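PDB 3OO8: ABC transporter binding protein AcbH from Actinoplanes, which binds beta-D-galactopyranose as the extracellular solute receptor of a bacterial ABC transporter, with an exclusive preference for this sugar. Local coordinates for residues Y138-V143 with G263-A268; D335-G340 with N351-K356; Y295-T300 with S366-M371; V143-K148 with L279-F284. The protein carries 2 engineered substitutions. All coordinates share one frame; numbering follows the deposited sequence.

How the contacts relate
Strand 134-147 enters first and serves two contacts: its residues 138-143 meet the start of helix 264-270 in contact 1, and residues 143-148 pair with strand 279-282 in contact 4. The two share Val143, and their segments alternate along the chain, so the loops they close cross. Contact 3 follows, joining 295-300 to 366-371; the short loop of contact 2, 335-340 with 351-356, lies wholly within its span. Contact 2 touches contact 1 where Val339 N meets Asn139 O at 2.8 Å. Contacts 1, 2 and 4 thus gather round one sheet, while contact 3 sets a short parallel pair of strands against strand 134-147.

Contact 1. Residues Y138-V143 with G263-A268; sequences YNYPWV and GSNQVA
Tyr140 lays its ring against the side-chain amide of Asn265, the two planes stacked 28° apart. From the base outward, Tyr140 CB sits 3.7 Å from Ser264 OG and CD1 passes the backbone N of Ser264. Farther out, CE1 lies 3.5 Å from Asn265 OD1, while on the other flank CE2 is equally near Asn265 ND2. The hydroxyl ends beside Gln266 NE2, whose amide stands almost perpendicular to the ring, and reaches a water only weakly; that water accepts a firmer bond from Asn265 ND2. Chi1 of Tyr140, 66°, puts CG between the backbone N and carbonyl carbon, on the side where Asn265 lies.

The backbone link is a single hydrogen bond from Ser264 N to Pro141 O, 2.9 Å long and nearly collinear with the carbonyl. Beside it Pro141 CD touches Ser264 OG. Trp142 and Gly263 form an antiparallel, non-hydrogen-bonded pair, and Gly263 CA rests over the five-membered ring of Trp142, 3.8 Å from its centroid, a CH-pi contact. Phe370 stacks on the same indole.

Trp142 and Gln266 both bind beta-D-galactose, absent from this chain. Gln266 OE1 accepts from Gly263 N at 3.0 Å, the donor standing above the carbonyl plane, and also from Gln262 NE2. With OE1 gripped twice and NE2 weakly tied to Asn265 OD1, the amide is held in a definite rotation, consistent with a sugar-binding group oriented before its ligand arrives.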
# COMPACT_ATOMS: atom_id res chain seq x y z
N TYR A 138 8.37 5.87 3.35
CA TYR A 138 8.60 4.83 2.35
C TYR A 138 7.27 4.15 2.00
O TYR A 138 6.28 4.26 2.73
CB TYR A 138 9.58 3.73 2.84
CG TYR A 138 9.13 3.13 4.15
CD1 TYR A 138 8.11 2.16 4.18
CD2 TYR A 138 9.65 3.60 5.37
CE1 TYR A 138 7.61 1.66 5.41
CE2 TYR A 138 9.14 3.14 6.59
CZ TYR A 138 8.14 2.17 6.60
OH TYR A 138 7.66 1.74 7.80
N ASN A 139 7.28 3.46 0.87
CA ASN A 139 6.16 2.62 0.44
C ASN A 139 6.66 1.40 -0.34
O ASN A 139 7.87 1.23 -0.50
CB ASN A 139 5.03 3.42 -0.26
CG ASN A 139 5.51 4.25 -1.44
OD1 ASN A 139 6.55 3.98 -2.05
ND2 ASN A 139 4.73 5.29 -1.77
N TYR A 140 5.75 0.57 -0.85
CA TYR A 140 6.14 -0.58 -1.70
C TYR A 140 4.95 -0.85 -2.61
O TYR A 140 3.82 -0.53 -2.26
CB TYR A 140 6.49 -1.81 -0.87
CG TYR A 140 5.29 -2.36 -0.15
CD1 TYR A 140 4.47 -3.32 -0.76
CD2 TYR A 140 4.97 -1.92 1.13
CE1 TYR A 140 3.35 -3.80 -0.10
CE2 TYR A 140 3.85 -2.41 1.78
CZ TYR A 140 3.07 -3.34 1.16
OH TYR A 140 1.93 -3.87 1.77
N PRO A 141 5.20 -1.50 -3.75
CA PRO A 141 4.15 -1.64 -4.77
C PRO A 141 3.38 -2.95 -4.79
O PRO A 141 3.89 -3.99 -4.36
CB PRO A 141 4.95 -1.52 -6.07
CG PRO A 141 6.25 -2.27 -5.70
CD PRO A 141 6.54 -1.86 -4.27
N TRP A 142 2.15 -2.86 -5.28
CA TRP A 142 1.30 -4.03 -5.60
C TRP A 142 1.29 -4.10 -7.12
O TRP A 142 0.66 -3.28 -7.79
CB TRP A 142 -0.12 -3.83 -5.06
CG TRP A 142 -0.25 -4.30 -3.65
CD1 TRP A 142 0.32 -3.76 -2.51
CD2 TRP A 142 -1.00 -5.44 -3.22
NE1 TRP A 142 -0.06 -4.51 -1.40
CE2 TRP A 142 -0.83 -5.56 -1.82
CE3 TRP A 142 -1.80 -6.38 -3.90
CZ2 TRP A 142 -1.47 -6.55 -1.08
CZ3 TRP A 142 -2.41 -7.40 -3.14
CH2 TRP A 142 -2.23 -7.48 -1.77
N VAL A 143 1.94 -5.14 -7.67
CA VAL A 143 2.23 -5.22 -9.10
C VAL A 143 2.25 -6.71 -9.48
O VAL A 143 2.10 -7.55 -8.62
CB VAL A 143 3.64 -4.59 -9.42
CG1 VAL A 143 3.57 -3.05 -9.37
CG2 VAL A 143 4.70 -5.03 -8.42
N GLY A 263 1.84 -7.69 -3.23
CA GLY A 263 2.83 -6.69 -2.78
C GLY A 263 4.26 -7.19 -2.91
O GLY A 263 4.50 -8.39 -2.75
N SER A 264 5.21 -6.31 -3.21
CA SER A 264 6.60 -6.80 -3.35
C SER A 264 7.19 -7.35 -2.04
O SER A 264 8.01 -8.28 -2.08
CB SER A 264 7.52 -5.71 -3.88
OG SER A 264 7.62 -4.74 -2.88
N ASN A 265 6.77 -6.81 -0.91
CA ASN A 265 7.26 -7.29 0.39
C ASN A 265 6.65 -8.64 0.77
O ASN A 265 6.85 -9.15 1.88
CB ASN A 265 7.07 -6.23 1.47
CG ASN A 265 5.65 -6.10 1.93
OD1 ASN A 265 4.73 -6.68 1.34
ND2 ASN A 265 5.44 -5.32 2.98
N GLN A 266 5.86 -9.19 -0.15
CA GLN A 266 5.30 -10.53 0.00
C GLN A 266 5.97 -11.43 -1.03
O GLN A 266 6.83 -12.27 -0.68
CB GLN A 266 3.78 -10.50 -0.17
CG GLN A 266 3.11 -9.60 0.88
CD GLN A 266 2.04 -8.71 0.30
OE1 GLN A 266 1.32 -9.07 -0.63
NE2 GLN A 266 1.91 -7.55 0.90
N VAL A 267 5.65 -11.23 -2.30
CA VAL A 267 6.14 -12.13 -3.34
C VAL A 267 7.67 -12.14 -3.42
O VAL A 267 8.28 -13.22 -3.40
CB VAL A 267 5.53 -11.83 -4.76
CG1 VAL A 267 6.12 -12.80 -5.83
CG2 VAL A 267 4.00 -11.93 -4.72
N ALA A 268 8.30 -10.98 -3.55
CA ALA A 268 9.76 -10.94 -3.71
C ALA A 268 10.45 -11.42 -2.44
O ALA A 268 11.48 -12.13 -2.51
CB ALA A 268 10.23 -9.53 -4.08
O HOH W 1 2.73 -6.14 4.08

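Contact 2. Residues D335-G340 with N351-K356; sequences DHWDVG and NDIQKK. With SO4 (sulfate ion), chain B.
Gln354 pushes its carboxamide in among the backbone carbonyls of residues 335-338, the tight heart of the contact. NE2 spends one bond on Asp338 O, at 2.9 Å and in the amide plane, and a second on Asp335 O at 3.0 Å, more bent and out of that plane. The chain runs extended past CG (chi2 170°), which brings CD within 3.1 Å of His336 O. Alongside its base, Val339 CG1 packs 3.5 Å from Gln354 CB. Val339 also pairs through its backbone with Asn139, joining the start of helix 352-363 to strand 134-147 of the sheet.

Asn351 is the N-cap of that helix and forms a capping box with Gln354: Gln354 N gives to Asn351 OD1 and Asn351 N to Gln354 OE1. Asn351 ND2 reaches across to His336 O, 3.0 Å away, and meets it in the carbonyl plane on a lone pair. Opposite, Asp335 OD1 accepts from Trp337 N, an Asx turn, and from Asp338 N, the two bonds making an Asx motif.

Packing is slacker where the Trp337 ring edge, at CZ3, meets Ile353 CB at 4.1 Å; this indole also packs on helix 264-270. The outer side is wetter: His336 is exposed, and a water lies between its ND1 and Gln354 OE1. Farther along the helix, Lys356 NZ makes two weak bonds to a sulfate, probably from the crystallisation liquor. With both amide groups working on two fronts, the polar start of the helix is capped and the 335-338 turn fastened to it by the same side chains.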
# COMPACT_ATOMS: atom_id res chain seq x y z
N ASP A 335 16.36 -2.56 4.92
CA ASP A 335 15.01 -2.90 4.46
C ASP A 335 15.14 -3.26 2.97
O ASP A 335 15.56 -2.44 2.17
CB ASP A 335 14.11 -1.66 4.61
CG ASP A 335 12.62 -1.94 4.28
OD1 ASP A 335 12.32 -2.68 3.31
OD2 ASP A 335 11.75 -1.37 4.97
N HIS A 336 14.78 -4.49 2.61
CA HIS A 336 14.98 -4.92 1.25
C HIS A 336 13.86 -4.68 0.25
O HIS A 336 14.04 -4.95 -0.93
CB HIS A 336 15.35 -6.41 1.23
CG HIS A 336 16.58 -6.72 2.03
ND1 HIS A 336 17.81 -6.16 1.75
CD2 HIS A 336 16.77 -7.54 3.09
CE1 HIS A 336 18.70 -6.61 2.62
NE2 HIS A 336 18.10 -7.45 3.43
N TRP A 337 12.70 -4.18 0.71
CA TRP A 337 11.55 -4.05 -0.20
C TRP A 337 10.95 -2.65 -0.25
O TRP A 337 10.54 -2.20 -1.31
CB TRP A 337 10.46 -5.09 0.09
CG TRP A 337 11.11 -6.44 0.25
CD1 TRP A 337 11.20 -7.14 1.40
CD2 TRP A 337 11.85 -7.16 -0.75
NE1 TRP A 337 11.94 -8.30 1.19
CE2 TRP A 337 12.35 -8.33 -0.12
CE3 TRP A 337 12.14 -6.96 -2.10
CZ2 TRP A 337 13.10 -9.28 -0.80
CZ3 TRP A 337 12.90 -7.91 -2.78
CH2 TRP A 337 13.37 -9.04 -2.13
N ASP A 338 10.84 -1.99 0.89
CA ASP A 338 10.31 -0.63 0.90
C ASP A 338 11.24 0.36 0.20
O ASP A 338 12.47 0.19 0.19
CB ASP A 338 10.12 -0.17 2.34
CG ASP A 338 9.08 -1.00 3.09
OD1 ASP A 338 7.96 -1.12 2.58
OD2 ASP A 338 9.38 -1.51 4.18
N VAL A 339 10.66 1.40 -0.37
CA VAL A 339 11.44 2.44 -1.05
C VAL A 339 10.98 3.84 -0.66
O VAL A 339 9.78 4.11 -0.44
CB VAL A 339 11.42 2.29 -2.61
CG1 VAL A 339 12.06 0.93 -3.02
CG2 VAL A 339 9.96 2.31 -3.13
N GLY A 340 11.96 4.71 -0.54
CA GLY A 340 11.71 6.12 -0.23
C GLY A 340 10.86 6.85 -1.28
O GLY A 340 10.93 6.52 -2.47
N ASN A 351 18.15 -3.09 -4.04
CA ASN A 351 18.21 -4.14 -5.05
C ASN A 351 17.41 -3.77 -6.33
O ASN A 351 16.81 -2.68 -6.43
CB ASN A 351 17.74 -5.48 -4.47
CG ASN A 351 16.32 -5.41 -3.96
OD1 ASN A 351 15.47 -4.80 -4.60
ND2 ASN A 351 16.06 -6.02 -2.80
N ASP A 352 17.41 -4.65 -7.32
CA ASP A 352 16.81 -4.33 -8.60
C ASP A 352 15.29 -4.11 -8.49
O ASP A 352 14.75 -3.25 -9.19
CB ASP A 352 17.14 -5.42 -9.63
CG ASP A 352 18.57 -5.31 -10.13
OD1 ASP A 352 19.17 -4.22 -9.99
OD2 ASP A 352 19.07 -6.32 -10.69
N ILE A 353 14.66 -4.92 -7.64
CA ILE A 353 13.22 -4.84 -7.39
C ILE A 353 12.90 -3.47 -6.81
O ILE A 353 11.94 -2.85 -7.26
CB ILE A 353 12.74 -5.94 -6.39
CG1 ILE A 353 12.86 -7.32 -7.03
CG2 ILE A 353 11.24 -5.71 -6.02
CD1 ILE A 353 11.94 -7.50 -8.23
N GLN A 354 13.69 -3.03 -5.84
CA GLN A 354 13.52 -1.67 -5.27
C GLN A 354 13.74 -0.57 -6.31
O GLN A 354 12.97 0.39 -6.37
CB GLN A 354 14.45 -1.45 -4.08
CG GLN A 354 13.98 -2.20 -2.83
CD GLN A 354 15.02 -2.17 -1.72
OE1 GLN A 354 16.14 -2.71 -1.88
NE2 GLN A 354 14.68 -1.54 -0.59
N LYS A 355 14.80 -0.68 -7.11
CA LYS A 355 15.01 0.33 -8.12
C LYS A 355 13.81 0.45 -9.05
O LYS A 355 13.38 1.55 -9.37
CB LYS A 355 16.27 -0.01 -8.91
CG LYS A 355 17.50 0.13 -8.03
CD LYS A 355 18.73 -0.33 -8.80
CE LYS A 355 20.01 -0.05 -8.01
NZ LYS A 355 21.20 -0.51 -8.78
N LYS A 356 13.26 -0.68 -9.50
CA LYS A 356 12.10 -0.60 -10.37
C LYS A 356 10.87 -0.07 -9.61
O LYS A 356 10.06 0.67 -10.17
CB LYS A 356 11.83 -1.97 -10.97
CG LYS A 356 10.79 -1.91 -12.07
CD LYS A 356 10.72 -3.24 -12.82
CE LYS A 356 9.65 -3.18 -13.91
NZ LYS A 356 9.98 -2.20 -14.97
S SO4 B . 13.25 -4.17 -16.31
O1 SO4 B . 11.93 -4.79 -16.19
O2 SO4 B . 13.51 -3.94 -17.72
O3 SO4 B . 14.27 -5.06 -15.76
O4 SO4 B . 13.29 -2.91 -15.57
O HOH W 2 18.00 -3.54 -0.14

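Contact 3. Residues Y295-T300 with S366-M371; sequences YMDAPT and SVSQFM
Asp297 reaches over the backbone of the neighbouring segment, its OD1 lying against Ser368 and the N of Phe370. Parts of the two segments, 295-297 and 366-368, form a short, weakly bonded parallel pair of strands in this class 2 solute-binding fold. Asp297 pairs with Ser368 in it, and their side chains share a face: Ser368 OG donates to Asp297 OD1 at 2.7 Å, approaching from above the carboxylate plane. Phe370 N adds a weak bond to the same oxygen. With chi1 53°, the Ser368 hydroxyl is folded between its backbone N and carbonyl carbon, toward the acid.

Backbone bonds run from Ser368 N to Met296 O, 2.9 Å, and from Ala298 N to Ser368 O, 2.8 Å. Val367, on the face away from Asp297, meets Ala298 CB of the following loop through CG1. Nearer the N-terminal ends, the Tyr295 ring presents its edge to Ser366 O, and CD1 also touches Ser366 CB.

Beyond the strands, Pro299 CG rests 4.1 Å from Phe370 CB. The Phe370 ring stacks on Trp142, a galactose-binding residue; the weak bond from Phe370 N thus links Asp297 to a residue beside the sugar site. Asp195 brings a second carboxylate close to Asp297, which would probably raise the affinity of one of them for a proton. Gln369 bends at chi2 (-56°) and turns its amide back, where OE1 takes the N-H of Thr300 at 2.8 Å, nearly collinear with its own C=O.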
# COMPACT_ATOMS: atom_id res chain seq x y z
N TYR A 295 -2.56 4.77 -11.38
CA TYR A 295 -2.80 4.57 -9.95
C TYR A 295 -2.32 3.21 -9.50
O TYR A 295 -2.30 2.25 -10.29
CB TYR A 295 -4.31 4.72 -9.66
CG TYR A 295 -4.85 6.02 -10.16
CD1 TYR A 295 -4.32 7.22 -9.71
CD2 TYR A 295 -5.91 6.05 -11.08
CE1 TYR A 295 -4.80 8.43 -10.18
CE2 TYR A 295 -6.40 7.24 -11.55
CZ TYR A 295 -5.86 8.42 -11.09
OH TYR A 295 -6.35 9.62 -11.55
N MET A 296 -1.94 3.10 -8.23
CA MET A 296 -1.44 1.83 -7.69
C MET A 296 -1.70 1.84 -6.18
O MET A 296 -1.63 2.91 -5.57
CB MET A 296 0.10 1.76 -7.86
CG MET A 296 0.68 0.36 -7.58
SD MET A 296 2.49 0.49 -7.37
CE MET A 296 3.02 0.79 -9.05
N ASP A 297 -1.96 0.69 -5.59
CA ASP A 297 -1.88 0.56 -4.13
C ASP A 297 -0.38 0.53 -3.78
O ASP A 297 0.34 -0.38 -4.21
CB ASP A 297 -2.45 -0.83 -3.68
CG ASP A 297 -3.96 -0.83 -3.39
OD1 ASP A 297 -4.59 0.22 -3.08
OD2 ASP A 297 -4.53 -1.94 -3.44
N ALA A 298 0.08 1.52 -3.02
CA ALA A 298 1.48 1.53 -2.55
C ALA A 298 1.44 1.99 -1.10
O ALA A 298 1.60 3.19 -0.80
CB ALA A 298 2.34 2.44 -3.44
N PRO A 299 1.19 1.07 -0.16
CA PRO A 299 1.00 1.45 1.25
C PRO A 299 2.18 2.26 1.82
O PRO A 299 3.32 1.77 1.83
CB PRO A 299 0.85 0.10 1.97
CG PRO A 299 0.29 -0.81 0.89
CD PRO A 299 1.00 -0.38 -0.38
N THR A 300 1.88 3.47 2.31
CA THR A 300 2.90 4.44 2.66
C THR A 300 2.89 4.73 4.16
O THR A 300 1.87 5.18 4.75
CB THR A 300 2.64 5.78 1.90
OG1 THR A 300 2.59 5.52 0.49
CG2 THR A 300 3.75 6.79 2.17
N SER A 366 -1.42 9.37 -8.45
CA SER A 366 -1.90 9.21 -7.07
C SER A 366 -1.65 7.78 -6.66
O SER A 366 -1.67 6.89 -7.51
CB SER A 366 -3.42 9.43 -6.97
OG SER A 366 -3.74 10.79 -7.24
N VAL A 367 -1.41 7.55 -5.37
CA VAL A 367 -1.30 6.17 -4.90
C VAL A 367 -2.31 5.94 -3.80
O VAL A 367 -2.48 6.78 -2.90
CB VAL A 367 0.14 5.76 -4.40
CG1 VAL A 367 1.11 5.69 -5.58
CG2 VAL A 367 0.63 6.64 -3.28
N SER A 368 -2.99 4.80 -3.90
CA SER A 368 -3.90 4.39 -2.85
C SER A 368 -3.09 3.57 -1.84
O SER A 368 -1.89 3.33 -2.05
CB SER A 368 -5.10 3.68 -3.48
OG SER A 368 -4.64 2.62 -4.33
N GLN A 369 -3.72 3.13 -0.75
CA GLN A 369 -2.96 2.62 0.39
C GLN A 369 -3.33 1.20 0.77
O GLN A 369 -2.97 0.76 1.87
CB GLN A 369 -3.28 3.49 1.61
CG GLN A 369 -2.96 4.97 1.41
CD GLN A 369 -1.49 5.20 1.01
OE1 GLN A 369 -0.58 4.67 1.64
NE2 GLN A 369 -1.27 6.02 -0.01
N PHE A 370 -4.03 0.51 -0.14
CA PHE A 370 -4.61 -0.85 0.06
C PHE A 370 -5.92 -0.72 0.81
O PHE A 370 -6.08 0.15 1.66
CB PHE A 370 -3.63 -1.82 0.74
CG PHE A 370 -4.12 -3.25 0.76
CD1 PHE A 370 -4.15 -4.02 -0.41
CD2 PHE A 370 -4.49 -3.83 1.96
CE1 PHE A 370 -4.59 -5.36 -0.36
CE2 PHE A 370 -4.92 -5.16 2.00
CZ PHE A 370 -4.97 -5.91 0.84
N MET A 371 -6.88 -1.57 0.48
CA MET A 371 -8.23 -1.43 1.06
C MET A 371 -8.24 -1.35 2.58
O MET A 371 -9.00 -0.57 3.16
CB MET A 371 -9.15 -2.54 0.56
CG MET A 371 -10.60 -2.27 0.99
SD MET A 371 -11.73 -3.64 0.58
CE MET A 371 -11.66 -3.63 -1.22
O HOH W 3 -4.83 11.86 -9.43

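Contact 4. Residues V143-K148 with L279-F284; sequences VVFYNK and LDFFVF
Phe281 and Phe145 stand side by side and point the same way, in an offset edge-to-face pair: the edge of Phe281 is turned to the face of Phe145, centroids 5.7 Å apart and planes at 62°. Phe281 CB also sits over that face. Val143 CG2 comes down on the Phe281 ring, 3.4 Å from CD1. Phe281 chi1, 64°, puts CG between the backbone N and carbonyl carbon, which brings the ring beside Val143. Across the sheet, Val144 CB lies 3.9 Å from the Phe282 centroid, while CG1 meets CZ. Tyr146 CD2 touches Phe282 CD2 at 3.7 Å, the rings meeting obliquely.

Four backbone hydrogen bonds join the segments, exchanged both ways between Val144 and Phe282 and between Tyr146 and Asp280. This is an antiparallel ladder in the mixed sheet of the solute-binding fold, with strand 257-261 on the other edge of strand 134-147. Phe145 and Phe281 look toward helices 264-270 and 352-363; Val144 and Phe282 meet Met259.

Polar side chains gather at the Asp280 end. Its carboxylate runs alongside the Tyr146 ring with the planes only 13° apart, and OD1 accepts from Phe281 N at 2.8 Å. Lys148 lays its aliphatic stem across Asp280, CD 3.5 Å from OD2, but sends its NZ to Pro277 O. A water accepts a hydrogen bond from Tyr146 OH and donates one to Phe281 O, both at 2.8 Å.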
# COMPACT_ATOMS: atom_id res chain seq x y z
N VAL A 143 1.94 -5.14 -7.67
CA VAL A 143 2.23 -5.22 -9.10
C VAL A 143 2.25 -6.71 -9.48
O VAL A 143 2.10 -7.55 -8.62
CB VAL A 143 3.64 -4.59 -9.42
CG1 VAL A 143 3.57 -3.05 -9.37
CG2 VAL A 143 4.70 -5.03 -8.42
N VAL A 144 2.39 -7.00 -10.77
CA VAL A 144 2.33 -8.39 -11.28
C VAL A 144 3.76 -8.91 -11.47
O VAL A 144 4.53 -8.40 -12.30
CB VAL A 144 1.65 -8.44 -12.68
CG1 VAL A 144 1.53 -9.90 -13.11
CG2 VAL A 144 0.28 -7.76 -12.72
N PHE A 145 4.10 -9.96 -10.73
CA PHE A 145 5.45 -10.54 -10.77
C PHE A 145 5.50 -11.69 -11.74
O PHE A 145 4.48 -12.29 -12.01
CB PHE A 145 5.81 -11.04 -9.37
CG PHE A 145 6.05 -9.92 -8.41
CD1 PHE A 145 7.32 -9.36 -8.27
CD2 PHE A 145 5.00 -9.45 -7.64
CE1 PHE A 145 7.55 -8.28 -7.43
CE2 PHE A 145 5.21 -8.36 -6.75
CZ PHE A 145 6.49 -7.78 -6.65
N TYR A 146 6.68 -11.88 -12.33
CA TYR A 146 6.91 -12.99 -13.28
C TYR A 146 8.39 -13.33 -13.26
O TYR A 146 9.20 -12.64 -12.67
CB TYR A 146 6.49 -12.56 -14.68
CG TYR A 146 7.32 -11.46 -15.29
CD1 TYR A 146 8.33 -11.74 -16.19
CD2 TYR A 146 7.08 -10.12 -14.95
CE1 TYR A 146 9.09 -10.72 -16.76
CE2 TYR A 146 7.83 -9.09 -15.52
CZ TYR A 146 8.83 -9.40 -16.43
OH TYR A 146 9.59 -8.41 -17.02
N ASN A 147 8.74 -14.45 -13.89
CA ASN A 147 10.15 -14.84 -14.01
C ASN A 147 10.68 -14.45 -15.41
O ASN A 147 10.12 -14.85 -16.44
CB ASN A 147 10.22 -16.37 -13.89
CG ASN A 147 9.82 -16.86 -12.52
OD1 ASN A 147 8.88 -17.65 -12.38
ND2 ASN A 147 10.49 -16.37 -11.52
N LYS A 148 11.77 -13.68 -15.44
CA LYS A 148 12.31 -13.17 -16.70
C LYS A 148 12.72 -14.29 -17.65
O LYS A 148 12.42 -14.23 -18.85
CB LYS A 148 13.52 -12.28 -16.44
CG LYS A 148 13.13 -10.93 -15.86
CD LYS A 148 14.36 -10.10 -15.51
CE LYS A 148 15.09 -10.65 -14.34
NZ LYS A 148 16.14 -9.68 -13.87
N LEU A 279 13.49 -12.65 -10.83
CA LEU A 279 12.19 -12.03 -10.56
C LEU A 279 12.10 -10.60 -11.12
O LEU A 279 13.03 -9.81 -10.97
CB LEU A 279 11.95 -12.00 -9.05
CG LEU A 279 10.54 -11.55 -8.63
CD1 LEU A 279 9.50 -12.48 -9.21
CD2 LEU A 279 10.45 -11.54 -7.13
N ASP A 280 10.99 -10.29 -11.80
CA ASP A 280 10.74 -8.93 -12.27
C ASP A 280 9.24 -8.70 -12.09
O ASP A 280 8.49 -9.57 -11.59
CB ASP A 280 11.14 -8.82 -13.75
CG ASP A 280 11.51 -7.40 -14.18
OD1 ASP A 280 11.10 -6.41 -13.55
OD2 ASP A 280 12.24 -7.28 -15.20
N PHE A 281 8.79 -7.51 -12.47
CA PHE A 281 7.35 -7.25 -12.41
C PHE A 281 6.94 -6.24 -13.44
O PHE A 281 7.79 -5.57 -14.05
CB PHE A 281 6.90 -6.75 -11.03
CG PHE A 281 7.47 -5.40 -10.63
CD1 PHE A 281 6.83 -4.22 -11.01
CD2 PHE A 281 8.57 -5.33 -9.77
CE1 PHE A 281 7.32 -2.98 -10.61
CE2 PHE A 281 9.06 -4.10 -9.36
CZ PHE A 281 8.45 -2.92 -9.77
N PHE A 282 5.64 -6.22 -13.72
CA PHE A 282 5.06 -5.15 -14.51
C PHE A 282 3.83 -4.62 -13.79
O PHE A 282 3.24 -5.31 -12.98
CB PHE A 282 4.78 -5.56 -15.98
CG PHE A 282 3.87 -6.78 -16.14
CD1 PHE A 282 2.48 -6.63 -16.08
CD2 PHE A 282 4.39 -8.04 -16.36
CE1 PHE A 282 1.64 -7.68 -16.23
CE2 PHE A 282 3.54 -9.12 -16.50
CZ PHE A 282 2.15 -8.94 -16.44
N VAL A 283 3.48 -3.34 -14.02
CA VAL A 283 2.26 -2.84 -13.40
C VAL A 283 1.02 -3.47 -14.02
O VAL A 283 1.00 -3.87 -15.20
CB VAL A 283 2.20 -1.28 -13.43
CG1 VAL A 283 3.48 -0.75 -12.84
CG2 VAL A 283 2.01 -0.72 -14.84
N PHE A 284 -0.04 -3.56 -13.23
CA PHE A 284 -1.26 -4.15 -13.78
C PHE A 284 -1.66 -3.41 -15.06
O PHE A 284 -1.63 -2.16 -15.10
CB PHE A 284 -2.38 -4.07 -12.75
CG PHE A 284 -3.52 -5.03 -13.02
CD1 PHE A 284 -3.52 -6.28 -12.41
CD2 PHE A 284 -4.59 -4.67 -13.84
CE1 PHE A 284 -4.57 -7.19 -12.61
CE2 PHE A 284 -5.65 -5.56 -14.04
CZ PHE A 284 -5.63 -6.83 -13.45
O HOH W 4 8.89 -5.76 -16.61